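Local coordinates for protein alpha-L-rhamnosidase (Aspergillus terreus, PDB 6GSZ) that probably hydrolyses terminal non-reducing alpha-L-rhamnose residues of alpha-L-rhamnosides, as a calcium-binding glycoside hydrolase, at residues A[143-154]-A[227-238]; A[194-203]-A[276-284]. All coordinates share one frame; numbering follows the deposited sequence.

Contact 1: A[143-154]-A[227-238]; sequences SYVSARLYITAL and LGLLSLLVVTKS
Strands 146-154 and 228-237 run antiparallel, their axes 4.6 Å apart at 165°, and backbone bonds link them from Val-145/Thr-236 to Leu-154/Gly-228, where Gly-228 N to Leu-154 O is a weak bond. Leu-149, Ile-151, Leu-229 and Leu-233 share one face of the pair; Tyr-150, Leu-230, Leu-232 and Val-234 share the other. On the first, Ile-151 and Leu-229 meet by their CD1 methyls at 3.9 Å. Leu-149, with CG anti to the backbone N (chi1 -178°), carries CD1 over the partner strand, 3.7 Å from Leu-232 O. On the opposite face the Tyr-150 ring turns an edge to its neighbour: Val-234 CG2 lies in the ring plane, 3.7 Å from Tyr-150 CE2. Strand 144-154 is the middle one of a five-stranded mixed sheet and 228-237 its neighbour, with 182-188 and 242-246 on their outer sides. The Leu-149 face packs on Ile-200 and Val-202 of strand 196-205, one layer of a beta sandwich against another. Near the start of strand 146-154 the pairing slips by one residue: Val-145 and Ser-146 both face Thr-236, a classic beta bulge. Val-145 N gives Thr-236 O an almost straight bond (176°), while Thr-236 N returns one to Ser-146 O. Beyond the bulge, Tyr-144 CB rests 3.7 Å from Val-235 CG1, and its ring leads away from the partner strand. At the solvent-exposed end the hydroxyls Ser-143 OG and Ser-238 OG are hydrogen-bonded at 2.8 Å, next to the bond from Ser-238 N to Ser-143 O. Arg-148 directs its guanidinium out of the pair: NH1 turns back to its neighbour's carbonyl, Ala-147 O, while NE forms a salt bridge with Glu-102.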
loop_
_atom_site.group_PDB
_atom_site.type_symbol
_atom_site.label_atom_id
_atom_site.label_comp_id
_atom_site.label_asym_id
_atom_site.label_seq_id
_atom_site.Cartn_x
_atom_site.Cartn_y
_atom_site.Cartn_z
ATOM N N SER A 143 -24.247 -35.731 -2.320
ATOM C CA SER A 143 -24.587 -34.520 -1.577
ATOM C C SER A 143 -23.310 -33.940 -0.952
ATOM O O SER A 143 -22.410 -34.681 -0.513
ATOM C CB SER A 143 -25.633 -34.788 -0.546
ATOM O OG SER A 143 -25.140 -35.724 0.369
ATOM N N TYR A 144 -23.223 -32.608 -0.941
ATOM C CA TYR A 144 -22.027 -31.926 -0.441
ATOM C C TYR A 144 -22.427 -30.786 0.495
ATOM O O TYR A 144 -23.544 -30.282 0.439
ATOM C CB TYR A 144 -21.158 -31.395 -1.595
ATOM C CG TYR A 144 -21.851 -30.404 -2.502
ATOM C CD1 TYR A 144 -22.646 -30.864 -3.529
ATOM C CD2 TYR A 144 -21.690 -29.026 -2.378
ATOM C CE1 TYR A 144 -23.318 -30.001 -4.364
ATOM C CE2 TYR A 144 -22.360 -28.137 -3.217
ATOM C CZ TYR A 144 -23.188 -28.642 -4.206
ATOM O OH TYR A 144 -23.877 -27.866 -5.092
ATOM N N VAL A 145 -21.469 -30.369 1.324
ATOM C CA VAL A 145 -21.714 -29.358 2.348
ATOM C C VAL A 145 -20.850 -28.105 2.166
ATOM O O VAL A 145 -21.256 -27.028 2.631
ATOM C CB VAL A 145 -21.546 -29.938 3.761
ATOM C CG1 VAL A 145 -22.592 -31.025 4.029
ATOM C CG2 VAL A 145 -20.129 -30.426 4.042
ATOM N N SER A 146 -19.679 -28.231 1.540
ATOM C CA SER A 146 -18.789 -27.069 1.359
ATOM C C SER A 146 -17.828 -27.345 0.213
ATOM O O SER A 146 -17.597 -28.503 -0.127
ATOM C CB SER A 146 -18.053 -26.693 2.646
ATOM O OG SER A 146 -17.171 -27.721 3.030
ATOM N N ALA A 147 -17.279 -26.263 -0.357
ATOM C CA ALA A 147 -16.292 -26.433 -1.392
ATOM C C ALA A 147 -15.333 -25.248 -1.378
ATOM O O ALA A 147 -15.727 -24.116 -1.056
ATOM C CB ALA A 147 -16.950 -26.623 -2.749
ATOM N N ARG A 148 -14.092 -25.545 -1.779
ATOM C CA ARG A 148 -13.037 -24.546 -1.859
ATOM C C ARG A 148 -12.325 -24.608 -3.208
ATOM O O ARG A 148 -12.153 -25.673 -3.766
ATOM C CB ARG A 148 -11.975 -24.772 -0.776
ATOM C CG ARG A 148 -12.498 -24.699 0.653
ATOM C CD ARG A 148 -12.921 -23.295 1.052
ATOM N NE ARG A 148 -13.403 -23.238 2.409
ATOM C CZ ARG A 148 -14.694 -23.284 2.786
ATOM N NH1 ARG A 148 -15.681 -23.318 1.899
ATOM N NH2 ARG A 148 -14.976 -23.230 4.084
ATOM N N LEU A 149 -11.929 -23.430 -3.707
ATOM C CA LEU A 149 -11.022 -23.336 -4.855
ATOM C C LEU A 149 -9.733 -22.691 -4.370
ATOM O O LEU A 149 -9.788 -21.592 -3.771
ATOM C CB LEU A 149 -11.615 -22.501 -5.986
ATOM C CG LEU A 149 -10.725 -22.413 -7.221
ATOM C CD1 LEU A 149 -10.578 -23.773 -7.910
ATOM C CD2 LEU A 149 -11.274 -21.396 -8.194
ATOM N N TYR A 150 -8.614 -23.364 -4.614
ATOM C CA TYR A 150 -7.284 -22.884 -4.329
ATOM C C TYR A 150 -6.600 -22.636 -5.665
ATOM O O TYR A 150 -6.631 -23.536 -6.541
ATOM C CB TYR A 150 -6.524 -23.934 -3.544
ATOM C CG TYR A 150 -7.210 -24.339 -2.276
ATOM C CD1 TYR A 150 -7.113 -23.547 -1.149
ATOM C CD2 TYR A 150 -7.934 -25.511 -2.160
ATOM C CE1 TYR A 150 -7.705 -23.925 0.046
ATOM C CE2 TYR A 150 -8.514 -25.896 -0.959
ATOM C CZ TYR A 150 -8.404 -25.092 0.161
ATOM O OH TYR A 150 -8.995 -25.538 1.329
ATOM N N ILE A 151 -6.096 -21.426 -5.926
ATOM C CA ILE A 151 -5.732 -21.097 -7.294
ATOM C C ILE A 151 -4.666 -20.021 -7.337
ATOM O O ILE A 151 -4.679 -19.069 -6.537
ATOM C CB ILE A 151 -7.000 -20.683 -8.062
ATOM C CG1 ILE A 151 -6.696 -20.335 -9.520
ATOM C CG2 ILE A 151 -7.769 -19.586 -7.354
ATOM C CD1 ILE A 151 -7.917 -20.325 -10.430
ATOM N N THR A 152 -3.770 -20.148 -8.301
ATOM C CA THR A 152 -2.868 -19.097 -8.669
ATOM C C THR A 152 -2.505 -19.234 -10.140
ATOM O O THR A 152 -2.935 -20.152 -10.823
ATOM C CB THR A 152 -1.606 -19.063 -7.798
ATOM O OG1 THR A 152 -0.951 -17.809 -7.984
ATOM C CG2 THR A 152 -0.636 -20.189 -8.066
ATOM N N ALA A 153 -1.714 -18.283 -10.634
ATOM C CA ALA A 153 -1.273 -18.331 -12.018
ATOM C C ALA A 153 0.186 -17.932 -12.117
ATOM O O ALA A 153 0.709 -17.166 -11.267
ATOM C CB ALA A 153 -2.083 -17.361 -12.846
ATOM N N LEU A 154 0.818 -18.425 -13.173
ATOM C CA LEU A 154 2.066 -17.873 -13.652
ATOM C C LEU A 154 1.658 -16.772 -14.633
ATOM O O LEU A 154 1.520 -17.006 -15.854
ATOM C CB LEU A 154 2.913 -18.971 -14.279
ATOM C CG LEU A 154 3.681 -19.871 -13.322
ATOM C CD1 LEU A 154 2.786 -20.570 -12.325
ATOM C CD2 LEU A 154 4.522 -20.848 -14.144
ATOM N N LEU A 227 2.303 -18.734 -20.118
ATOM C CA LEU A 227 1.183 -18.584 -19.201
ATOM C C LEU A 227 0.835 -19.936 -18.570
ATOM O O LEU A 227 0.781 -20.945 -19.243
ATOM C CB LEU A 227 -0.044 -18.050 -19.934
ATOM C CG LEU A 227 0.134 -16.712 -20.626
ATOM C CD1 LEU A 227 -1.142 -16.245 -21.298
ATOM C CD2 LEU A 227 0.631 -15.670 -19.689
ATOM N N GLY A 228 0.634 -19.948 -17.250
ATOM C CA GLY A 228 0.367 -21.158 -16.515
ATOM C C GLY A 228 -0.714 -21.000 -15.461
ATOM O O GLY A 228 -0.897 -19.901 -14.932
ATOM N N LEU A 229 -1.384 -22.105 -15.143
ATOM C CA LEU A 229 -2.486 -22.125 -14.163
ATOM C C LEU A 229 -2.215 -23.261 -13.165
ATOM O O LEU A 229 -1.906 -24.383 -13.547
ATOM C CB LEU A 229 -3.795 -22.444 -14.901
ATOM C CG LEU A 229 -5.014 -22.694 -14.016
ATOM C CD1 LEU A 229 -5.378 -21.460 -13.214
ATOM C CD2 LEU A 229 -6.174 -23.205 -14.822
ATOM N N LEU A 230 -2.375 -22.969 -11.867
ATOM C CA LEU A 230 -2.429 -24.010 -10.838
ATOM C C LEU A 230 -3.772 -23.871 -10.123
ATOM O O LEU A 230 -4.070 -22.779 -9.587
ATOM C CB LEU A 230 -1.280 -23.805 -9.848
ATOM C CG LEU A 230 -1.240 -24.810 -8.676
ATOM C CD1 LEU A 230 -0.988 -26.241 -9.191
ATOM C CD2 LEU A 230 -0.187 -24.405 -7.651
ATOM N N SER A 231 -4.517 -24.971 -9.988
ATOM C CA SER A 231 -5.882 -24.922 -9.447
ATOM C C SER A 231 -6.176 -26.242 -8.724
ATOM O O SER A 231 -5.885 -27.292 -9.271
ATOM C CB SER A 231 -6.866 -24.645 -10.571
ATOM O OG SER A 231 -8.214 -24.516 -10.125
ATOM N N LEU A 232 -6.812 -26.178 -7.566
ATOM C CA LEU A 232 -7.372 -27.351 -6.935
ATOM C C LEU A 232 -8.750 -26.980 -6.393
ATOM O O LEU A 232 -8.853 -26.071 -5.543
ATOM C CB LEU A 232 -6.465 -27.848 -5.804
ATOM C CG LEU A 232 -6.960 -29.119 -5.100
ATOM C CD1 LEU A 232 -6.953 -30.294 -6.082
ATOM C CD2 LEU A 232 -6.150 -29.382 -3.815
ATOM N N LEU A 233 -9.780 -27.697 -6.830
ATOM C CA LEU A 233 -11.126 -27.613 -6.287
ATOM C C LEU A 233 -11.316 -28.791 -5.333
ATOM O O LEU A 233 -11.041 -29.925 -5.688
ATOM C CB LEU A 233 -12.155 -27.674 -7.413
ATOM C CG LEU A 233 -13.602 -27.521 -6.954
ATOM C CD1 LEU A 233 -13.898 -26.085 -6.615
ATOM C CD2 LEU A 233 -14.557 -28.012 -8.024
ATOM N N VAL A 234 -11.691 -28.494 -4.084
ATOM C CA VAL A 234 -11.916 -29.511 -3.072
ATOM C C VAL A 234 -13.383 -29.410 -2.648
ATOM O O VAL A 234 -13.804 -28.362 -2.114
ATOM C CB VAL A 234 -10.981 -29.315 -1.866
ATOM C CG1 VAL A 234 -11.167 -30.460 -0.885
ATOM C CG2 VAL A 234 -9.522 -29.225 -2.275
ATOM N N VAL A 235 -14.139 -30.490 -2.814
ATOM C CA VAL A 235 -15.529 -30.547 -2.417
ATOM C C VAL A 235 -15.644 -31.511 -1.231
ATOM O O VAL A 235 -15.126 -32.622 -1.283
ATOM C CB VAL A 235 -16.425 -31.032 -3.587
ATOM C CG1 VAL A 235 -17.883 -31.068 -3.176
ATOM C CG2 VAL A 235 -16.236 -30.198 -4.844
ATOM N N THR A 236 -16.208 -31.014 -0.129
ATOM C CA THR A 236 -16.437 -31.840 1.050
ATOM C C THR A 236 -17.869 -32.372 0.998
ATOM O O THR A 236 -18.822 -31.620 0.975
ATOM C CB THR A 236 -16.235 -31.038 2.338
ATOM O OG1 THR A 236 -14.895 -30.545 2.305
ATOM C CG2 THR A 236 -16.482 -31.875 3.577
ATOM N N LYS A 237 -17.973 -33.692 0.957
ATOM C CA LYS A 237 -19.239 -34.367 0.896
ATOM C C LYS A 237 -19.863 -34.445 2.294
ATOM O O LYS A 237 -19.202 -34.216 3.322
ATOM C CB LYS A 237 -19.037 -35.746 0.273
ATOM C CG LYS A 237 -18.747 -35.703 -1.219
ATOM C CD LYS A 237 -18.406 -37.058 -1.766
ATOM C CE LYS A 237 -16.969 -37.458 -1.509
ATOM N NZ LYS A 237 -16.774 -38.929 -1.602
ATOM N N SER A 238 -21.145 -34.806 2.309
ATOM C CA SER A 238 -21.964 -34.874 3.506
ATOM C C SER A 238 -21.362 -35.819 4.561
ATOM O O SER A 238 -21.538 -35.589 5.735
ATOM C CB SER A 238 -23.390 -35.270 3.146
ATOM O OG SER A 238 -24.026 -34.214 2.432
#

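Contact 2: A[194-203]-A[276-284]; sequences KQGPNAIGVT and KGWSQVGFN
Trp-278 has CG between its backbone N and carbonyl carbon (chi1 74°), which swings the six-membered part of the indole onto strand 196-203; Val-281 has CG1 anti to its carbonyl carbon (chi1 -58°), which lays that methyl against the same strand further back. The indole touches with CZ3 and CH2, and Gly-201, with no side chain, lets it come down on the strand: Trp-278 CZ3 is 3.4 Å from Gly-201 CA. Thr-203, crossing the indole at about a right angle, sets OG1 3.5 Å from Trp-278 CH2. Between these ends Ala-199 points its CB at the loop backbone, 3.6 Å from Ser-279 O, within the type I turn from Gly-277 to Gln-280. Val-281 CG1 sits 3.3 Å from Asn-198 C and also meets Pro-197 CB at 3.9 Å. The loop covers the outward side of strand 196-205, a central strand of the antiparallel sheet in this beta-sandwich domain, while the alternate residues Ile-200 and Val-202 turn to the other side. Polar links across the contact run through water: one molecule accepts from both Lys-194 NZ and Val-281 N, and another takes a bond of 2.8 Å from Lys-194 NZ plus a weak one from Gln-280 NE2. Asn-198 pins the start of the strand, its OD1 accepting from Lys-194 N and its ND2 donating to Lys-194 O. The loop is thus held to the strand by van der Waals fit against backbone and small side chains, with a hydrated lysine ammonium bridging the exposed end.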
loop_
_atom_site.group_PDB
_atom_site.type_symbol
_atom_site.label_atom_id
_atom_site.label_comp_id
_atom_site.label_asym_id
_atom_site.label_seq_id
_atom_site.Cartn_x
_atom_site.Cartn_y
_atom_site.Cartn_z
ATOM N N LYS A 194 -23.256 -26.924 -8.607
ATOM C CA LYS A 194 -24.562 -27.546 -8.635
ATOM C C LYS A 194 -24.375 -29.061 -8.574
ATOM O O LYS A 194 -23.276 -29.629 -8.736
ATOM C CB LYS A 194 -25.362 -27.036 -9.836
ATOM C CG LYS A 194 -24.614 -27.054 -11.152
ATOM C CD LYS A 194 -25.342 -26.383 -12.315
ATOM C CE LYS A 194 -24.535 -26.499 -13.594
ATOM N NZ LYS A 194 -25.267 -25.965 -14.769
ATOM N N GLN A 195 -25.469 -29.722 -8.236
ATOM C CA GLN A 195 -25.490 -31.151 -8.184
ATOM C C GLN A 195 -25.307 -31.696 -9.599
ATOM O O GLN A 195 -25.924 -31.217 -10.533
ATOM C CB GLN A 195 -26.855 -31.583 -7.634
ATOM C CG GLN A 195 -26.836 -32.973 -7.058
ATOM C CD GLN A 195 -25.938 -33.025 -5.849
ATOM O OE1 GLN A 195 -26.210 -32.402 -4.837
ATOM N NE2 GLN A 195 -24.861 -33.780 -5.947
ATOM N N GLY A 196 -24.440 -32.691 -9.738
ATOM C CA GLY A 196 -24.249 -33.309 -11.031
ATOM C C GLY A 196 -23.120 -32.625 -11.800
ATOM O O GLY A 196 -22.040 -32.369 -11.276
ATOM N N PRO A 197 -23.329 -32.314 -13.086
ATOM C CA PRO A 197 -22.250 -31.778 -13.932
ATOM C C PRO A 197 -21.927 -30.322 -13.618
ATOM O O PRO A 197 -22.845 -29.542 -13.391
ATOM C CB PRO A 197 -22.785 -31.971 -15.372
ATOM C CG PRO A 197 -24.257 -32.038 -15.217
ATOM C CD PRO A 197 -24.575 -32.538 -13.831
ATOM N N ASN A 198 -20.632 -29.998 -13.652
ATOM C CA ASN A 198 -20.123 -28.652 -13.378
ATOM C C ASN A 198 -18.995 -28.341 -14.368
ATOM O O ASN A 198 -18.349 -29.266 -14.890
ATOM C CB ASN A 198 -19.572 -28.512 -11.958
ATOM C CG ASN A 198 -20.642 -28.550 -10.883
ATOM O OD1 ASN A 198 -21.104 -27.489 -10.426
ATOM N ND2 ASN A 198 -21.040 -29.761 -10.466
ATOM N N ALA A 199 -18.708 -27.049 -14.536
ATOM C CA ALA A 199 -17.551 -26.646 -15.294
ATOM C C ALA A 199 -16.815 -25.527 -14.571
ATOM O O ALA A 199 -17.453 -24.722 -13.905
ATOM C CB ALA A 199 -17.939 -26.188 -16.685
ATOM N N ILE A 200 -15.492 -25.511 -14.758
ATOM C CA ILE A 200 -14.628 -24.402 -14.327
ATOM C C ILE A 200 -13.895 -23.906 -15.563
ATOM O O ILE A 200 -13.393 -24.722 -16.375
ATOM C CB ILE A 200 -13.687 -24.804 -13.184
ATOM C CG1 ILE A 200 -12.788 -23.638 -12.797
ATOM C CG2 ILE A 200 -12.860 -26.019 -13.512
ATOM C CD1 ILE A 200 -12.173 -23.767 -11.418
ATOM N N GLY A 201 -13.870 -22.586 -15.732
ATOM C CA GLY A 201 -13.075 -21.941 -16.765
ATOM C C GLY A 201 -12.196 -20.869 -16.135
ATOM O O GLY A 201 -12.648 -20.128 -15.242
ATOM N N VAL A 202 -10.944 -20.767 -16.564
ATOM C CA VAL A 202 -10.036 -19.764 -16.014
ATOM C C VAL A 202 -9.323 -19.083 -17.185
ATOM O O VAL A 202 -8.794 -19.779 -18.096
ATOM C CB VAL A 202 -8.980 -20.369 -15.067
ATOM C CG1 VAL A 202 -8.181 -19.239 -14.406
ATOM C CG2 VAL A 202 -9.620 -21.251 -13.998
ATOM N N THR A 203 -9.303 -17.764 -17.203
ATOM C CA THR A 203 -8.512 -17.027 -18.146
ATOM C C THR A 203 -7.234 -16.571 -17.476
ATOM O O THR A 203 -7.301 -16.031 -16.345
ATOM C CB THR A 203 -9.241 -15.814 -18.718
ATOM O OG1 THR A 203 -10.494 -16.212 -19.282
ATOM C CG2 THR A 203 -8.404 -15.122 -19.777
ATOM N N LYS A 276 -19.529 -18.009 -25.991
ATOM C CA LYS A 276 -20.519 -18.059 -24.939
ATOM C C LYS A 276 -20.672 -19.512 -24.451
ATOM O O LYS A 276 -20.726 -20.443 -25.233
ATOM C CB LYS A 276 -21.841 -17.436 -25.395
ATOM C CG LYS A 276 -22.839 -17.321 -24.250
ATOM C CD LYS A 276 -23.883 -16.231 -24.375
ATOM C CE LYS A 276 -24.536 -15.954 -23.028
ATOM N NZ LYS A 276 -25.753 -15.107 -23.129
ATOM N N GLY A 277 -20.685 -19.698 -23.134
ATOM C CA GLY A 277 -20.864 -21.002 -22.525
ATOM C C GLY A 277 -19.564 -21.737 -22.202
ATOM O O GLY A 277 -19.625 -22.855 -21.719
ATOM N N TRP A 278 -18.388 -21.140 -22.456
ATOM C CA TRP A 278 -17.153 -21.875 -22.260
ATOM C C TRP A 278 -16.917 -22.281 -20.803
ATOM O O TRP A 278 -16.117 -23.184 -20.564
ATOM C CB TRP A 278 -15.968 -21.106 -22.856
ATOM C CG TRP A 278 -15.534 -19.919 -22.062
ATOM C CD1 TRP A 278 -16.043 -18.656 -22.140
ATOM C CD2 TRP A 278 -14.478 -19.873 -21.102
ATOM N NE1 TRP A 278 -15.386 -17.821 -21.272
ATOM C CE2 TRP A 278 -14.406 -18.540 -20.653
ATOM C CE3 TRP A 278 -13.560 -20.802 -20.620
ATOM C CZ2 TRP A 278 -13.463 -18.119 -19.726
ATOM C CZ3 TRP A 278 -12.591 -20.370 -19.740
ATOM C CH2 TRP A 278 -12.572 -19.061 -19.272
ATOM N N SER A 279 -17.499 -21.558 -19.837
ATOM C CA SER A 279 -17.356 -21.917 -18.439
ATOM C C SER A 279 -18.574 -22.676 -17.904
ATOM O O SER A 279 -18.804 -22.692 -16.711
ATOM C CB SER A 279 -17.022 -20.712 -17.580
ATOM O OG SER A 279 -18.118 -19.827 -17.451
ATOM N N GLN A 280 -19.355 -23.301 -18.805
ATOM C CA GLN A 280 -20.514 -24.081 -18.449
ATOM C C GLN A 280 -20.464 -25.450 -19.130
ATOM O O GLN A 280 -19.760 -25.673 -20.112
ATOM C CB GLN A 280 -21.795 -23.374 -18.867
ATOM C CG GLN A 280 -22.024 -22.122 -18.051
ATOM C CD GLN A 280 -22.924 -21.142 -18.750
ATOM O OE1 GLN A 280 -22.494 -20.359 -19.614
ATOM N NE2 GLN A 280 -24.176 -21.180 -18.356
ATOM N N VAL A 281 -21.199 -26.387 -18.560
ATOM C CA VAL A 281 -21.262 -27.739 -19.164
ATOM C C VAL A 281 -22.028 -27.716 -20.485
ATOM O O VAL A 281 -22.709 -26.762 -20.822
ATOM C CB VAL A 281 -21.851 -28.774 -18.201
ATOM C CG1 VAL A 281 -21.028 -28.813 -16.955
ATOM C CG2 VAL A 281 -23.314 -28.516 -17.887
ATOM N N GLY A 282 -21.846 -28.785 -21.251
ATOM C CA GLY A 282 -22.542 -28.918 -22.525
ATOM C C GLY A 282 -21.958 -28.027 -23.602
ATOM O O GLY A 282 -22.590 -27.801 -24.646
ATOM N N PHE A 283 -20.715 -27.584 -23.406
ATOM C CA PHE A 283 -20.054 -26.669 -24.309
ATOM C C PHE A 283 -19.455 -27.415 -25.495
ATOM O O PHE A 283 -18.930 -28.517 -25.317
ATOM C CB PHE A 283 -18.939 -25.960 -23.535
ATOM C CG PHE A 283 -18.119 -24.999 -24.354
ATOM C CD1 PHE A 283 -18.704 -23.833 -24.840
ATOM C CD2 PHE A 283 -16.778 -25.240 -24.604
ATOM C CE1 PHE A 283 -17.962 -22.941 -25.596
ATOM C CE2 PHE A 283 -16.037 -24.334 -25.333
ATOM C CZ PHE A 283 -16.635 -23.188 -25.824
ATOM N N ASN A 284 -19.452 -26.757 -26.659
ATOM C CA ASN A 284 -18.790 -27.263 -27.865
ATOM C C ASN A 284 -17.305 -26.904 -27.789
ATOM O O ASN A 284 -16.939 -25.810 -28.150
ATOM C CB ASN A 284 -19.356 -26.641 -29.156
ATOM C CG ASN A 284 -18.606 -27.074 -30.404
ATOM O OD1 ASN A 284 -17.884 -28.078 -30.381
ATOM N ND2 ASN A 284 -18.795 -26.345 -31.505
HETATM O O HOH W 1 -22.450 -25.425 -16.050
HETATM O O HOH W 2 -24.547 -23.476 -15.939
#

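Overall arrangement
Contacts 1 and 2 belong to one domain, their centres about 15 Å apart, and stack as successive layers. Strand 196-205 lies between them: its inner side meets the sheet of contact 1 and its outer side the loop 276-284. Near the starts of strands 144-154 and 196-205 the Tyr-144 ring lies against Lys-194 and Gln-195, so the layers also meet there. Along the chain the segments alternate, 143-154, 194-203, 227-238, 276-284, so contact 2 opens before contact 1 has closed. Residues far apart in sequence are thereby woven into one sandwich with its covering loop.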